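Local coordinates for protein cytochrome c2 (Blastochloris viridis, PDB 1CO6) that carries electrons through a covalently bound heme c to the oxidized bacteriochlorophyll of the photosynthetic apparatus in this purple bacterium, at residues A[17-22]-A[98-103]. Numbering follows the deposited sequence.
With HEC (heme c), chain B.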
loop_
_atom_site.group_PDB
_atom_site.type_symbol
_atom_site.label_atom_id
_atom_site.label_comp_id
_atom_site.label_asym_id
_atom_site.label_seq_id
_atom_site.Cartn_x
_atom_site.Cartn_y
_atom_site.Cartn_z
ATOM N N HIS A 17 -6.201 5.494 -3.026
ATOM C CA HIS A 17 -5.758 4.301 -3.762
ATOM C C HIS A 17 -6.915 3.410 -4.174
ATOM O O HIS A 17 -7.947 3.320 -3.468
ATOM C CB HIS A 17 -4.842 3.471 -2.796
ATOM C CG HIS A 17 -3.525 4.031 -2.417
ATOM N ND1 HIS A 17 -2.454 3.964 -3.233
ATOM C CD2 HIS A 17 -3.081 4.513 -1.231
ATOM C CE1 HIS A 17 -1.427 4.511 -2.593
ATOM N NE2 HIS A 17 -1.732 4.856 -1.311
ATOM N N SER A 18 -6.724 2.776 -5.303
ATOM C CA SER A 18 -7.643 1.776 -5.840
ATOM C C SER A 18 -7.002 0.372 -5.675
ATOM O O SER A 18 -5.771 0.196 -5.649
ATOM C CB SER A 18 -7.947 2.001 -7.332
ATOM O OG SER A 18 -8.742 3.181 -7.341
ATOM N N ILE A 19 -7.861 -0.617 -5.612
ATOM C CA ILE A 19 -7.557 -2.053 -5.503
ATOM C C ILE A 19 -8.716 -2.839 -6.131
ATOM O O ILE A 19 -9.901 -2.372 -6.157
ATOM C CB ILE A 19 -7.311 -2.382 -3.974
ATOM C CG1 ILE A 19 -6.379 -3.623 -3.823
ATOM C CG2 ILE A 19 -8.671 -2.532 -3.206
ATOM C CD1 ILE A 19 -5.979 -3.973 -2.348
ATOM N N GLY A 20 -8.477 -4.031 -6.642
ATOM C CA GLY A 20 -9.609 -4.800 -7.230
ATOM C C GLY A 20 -9.601 -4.584 -8.735
ATOM O O GLY A 20 -8.784 -3.876 -9.307
ATOM N N PRO A 21 -10.550 -5.246 -9.389
ATOM C CA PRO A 21 -10.705 -5.215 -10.852
ATOM C C PRO A 21 -10.976 -3.816 -11.361
ATOM O O PRO A 21 -11.728 -3.031 -10.738
ATOM C CB PRO A 21 -11.808 -6.247 -11.107
ATOM C CG PRO A 21 -11.660 -7.189 -9.914
ATOM C CD PRO A 21 -11.576 -6.134 -8.759
ATOM N N GLY A 22 -10.325 -3.449 -12.446
ATOM C CA GLY A 22 -10.479 -2.101 -13.006
ATOM C C GLY A 22 -9.843 -0.999 -12.188
ATOM O O GLY A 22 -10.157 0.182 -12.409
ATOM N N LYS A 98 -3.377 -8.672 0.470
ATOM C CA LYS A 98 -2.783 -9.916 -0.029
ATOM C C LYS A 98 -3.733 -10.714 -0.901
ATOM O O LYS A 98 -3.221 -11.515 -1.683
ATOM C CB LYS A 98 -2.191 -10.868 1.039
ATOM C CG LYS A 98 -0.650 -10.700 1.089
ATOM C CD LYS A 98 0.074 -11.907 1.666
ATOM C CE LYS A 98 1.293 -12.355 0.872
ATOM N NZ LYS A 98 2.547 -11.651 1.267
ATOM N N GLN A 99 -5.026 -10.548 -0.801
ATOM C CA GLN A 99 -6.004 -11.243 -1.608
ATOM C C GLN A 99 -5.881 -10.949 -3.100
ATOM O O GLN A 99 -6.263 -11.820 -3.903
ATOM C CB GLN A 99 -7.485 -10.913 -1.300
ATOM C CG GLN A 99 -7.857 -11.275 0.119
ATOM C CD GLN A 99 -9.300 -10.889 0.370
ATOM O OE1 GLN A 99 -10.099 -11.793 0.592
ATOM N NE2 GLN A 99 -9.610 -9.592 0.338
ATOM N N PHE A 100 -5.356 -9.797 -3.452
ATOM C CA PHE A 100 -5.299 -9.406 -4.876
ATOM C C PHE A 100 -4.064 -9.678 -5.699
ATOM O O PHE A 100 -2.933 -9.471 -5.260
ATOM C CB PHE A 100 -5.671 -7.885 -4.959
ATOM C CG PHE A 100 -6.987 -7.562 -4.309
ATOM C CD1 PHE A 100 -7.032 -7.299 -2.955
ATOM C CD2 PHE A 100 -8.162 -7.522 -5.033
ATOM C CE1 PHE A 100 -8.236 -6.994 -2.307
ATOM C CE2 PHE A 100 -9.372 -7.233 -4.386
ATOM C CZ PHE A 100 -9.426 -6.948 -3.015
ATOM N N ASN A 101 -4.326 -10.097 -6.932
ATOM C CA ASN A 101 -3.297 -10.326 -7.968
ATOM C C ASN A 101 -3.029 -8.938 -8.581
ATOM O O ASN A 101 -3.870 -8.026 -8.396
ATOM C CB ASN A 101 -3.784 -11.365 -9.002
ATOM C CG ASN A 101 -3.790 -12.771 -8.406
ATOM O OD1 ASN A 101 -2.799 -13.137 -7.742
ATOM N ND2 ASN A 101 -4.875 -13.508 -8.558
ATOM N N ALA A 102 -1.981 -8.781 -9.322
ATOM C CA ALA A 102 -1.565 -7.544 -9.968
ATOM C C ALA A 102 -2.665 -7.044 -10.896
ATOM O O ALA A 102 -2.785 -5.822 -11.098
ATOM C CB ALA A 102 -0.205 -7.690 -10.658
ATOM N N ASP A 103 -3.471 -7.949 -11.417
ATOM C CA ASP A 103 -4.579 -7.620 -12.326
ATOM C C ASP A 103 -5.874 -7.313 -11.568
ATOM O O ASP A 103 -6.889 -7.049 -12.253
ATOM C CB ASP A 103 -4.770 -8.701 -13.404
ATOM C CG ASP A 103 -5.264 -10.003 -12.801
ATOM O OD1 ASP A 103 -5.675 -10.138 -11.633
ATOM O OD2 ASP A 103 -5.214 -10.977 -13.588
HETATM FE FE HEC B . -0.561 5.502 0.140
HETATM C CHA HEC B . 2.088 5.413 -1.901
HETATM C CHB HEC B . -0.109 2.198 0.931
HETATM C CHC HEC B . -3.143 5.686 2.453
HETATM C CHD HEC B . -1.334 8.687 -0.964
HETATM N NA HEC B . 0.739 4.056 -0.408
HETATM C C1A HEC B . 1.886 4.241 -1.174
HETATM C C2A HEC B . 2.683 3.048 -1.123
HETATM C C3A HEC B . 2.062 2.171 -0.323
HETATM C C4A HEC B . 0.841 2.781 0.158
HETATM C CMA HEC B . 2.512 0.746 0.079
HETATM C CAA HEC B . 3.984 2.808 -1.954
HETATM C CBA HEC B . 3.542 2.346 -3.374
HETATM C CGA HEC B . 4.622 1.976 -4.361
HETATM O O1A HEC B . 5.778 2.026 -3.976
HETATM O O2A HEC B . 4.194 1.654 -5.498
HETATM N NB HEC B . -1.449 4.222 1.391
HETATM C C1B HEC B . -1.140 2.862 1.520
HETATM C C2B HEC B . -2.040 2.290 2.492
HETATM C C3B HEC B . -2.847 3.257 2.939
HETATM C C4B HEC B . -2.520 4.468 2.249
HETATM C CMB HEC B . -1.975 0.798 2.881
HETATM C CAB HEC B . -4.001 3.062 3.980
HETATM C CBB HEC B . -3.560 2.853 5.305
HETATM N NC HEC B . -1.943 6.908 0.639
HETATM C C1C HEC B . -2.900 6.784 1.621
HETATM C C2C HEC B . -3.672 8.014 1.653
HETATM C C3C HEC B . -3.156 8.856 0.749
HETATM C C4C HEC B . -2.089 8.168 0.070
HETATM C CMC HEC B . -4.831 8.270 2.637
HETATM C CAC HEC B . -3.716 10.291 0.378
HETATM C CBC HEC B . -3.843 11.284 1.362
HETATM N ND HEC B . 0.208 6.773 -1.214
HETATM C C1D HEC B . -0.216 8.076 -1.481
HETATM C C2D HEC B . 0.740 8.684 -2.411
HETATM C C3D HEC B . 1.672 7.772 -2.688
HETATM C C4D HEC B . 1.372 6.588 -1.933
HETATM C CMD HEC B . 0.596 10.138 -2.931
HETATM C CAD HEC B . 2.948 7.941 -3.556
HETATM C CBD HEC B . 4.170 8.289 -2.647
HETATM C CGD HEC B . 5.315 8.954 -3.389
HETATM O O1D HEC B . 6.129 9.474 -2.567
HETATM O O2D HEC B . 5.393 8.940 -4.641
HETATM O O HOH W 1 -7.213 -4.154 -12.935
#
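Ile19 lies over one face of the Phe100 ring, an apolar contact by which the loop that carries the axial ligand, after helix 3-14, meets the tail of a class I cytochrome c: an instance of how an aromatic ring just past a helix end can hold a distant loop by its face. Ile19 CG1 stands 4.1 Å from the ring centroid, 20° off the ring normal, a CH-pi approach displaced toward the rim. Because CG1 is turned anti to the backbone N (chi1 -154°) and the chain continues extended, CD1 also reaches the ring, 3.5 Å from Phe100 CD1. The side chains cross at about a right angle. Gly20 CA approaches Phe100 CE2 obliquely at 3.8 Å; the backbone at Gly20 (phi 97°, psi extended) would press a CB against the carbonyl O of Ile19, which calls for glycine.

Beyond this apolar patch the contact thins toward solvent. No direct hydrogen bond joins the segments; a water bridges them, donating to Asp103 O at 3.0 Å and accepting a weak bond from Gly22 N at 3.2 Å.

His17 coordinates the heme iron through NE2, with Met79 as the other axial ligand; His17 ND1 donates to Pro29 O, which helps fix the rotation of the imidazole. Phe100 meets Tyr96 edge-to-face, while Ile19 also touches Phe10 of helix 3-14 and Ile97 of helix 87-98, placing the contact beside both terminal helices.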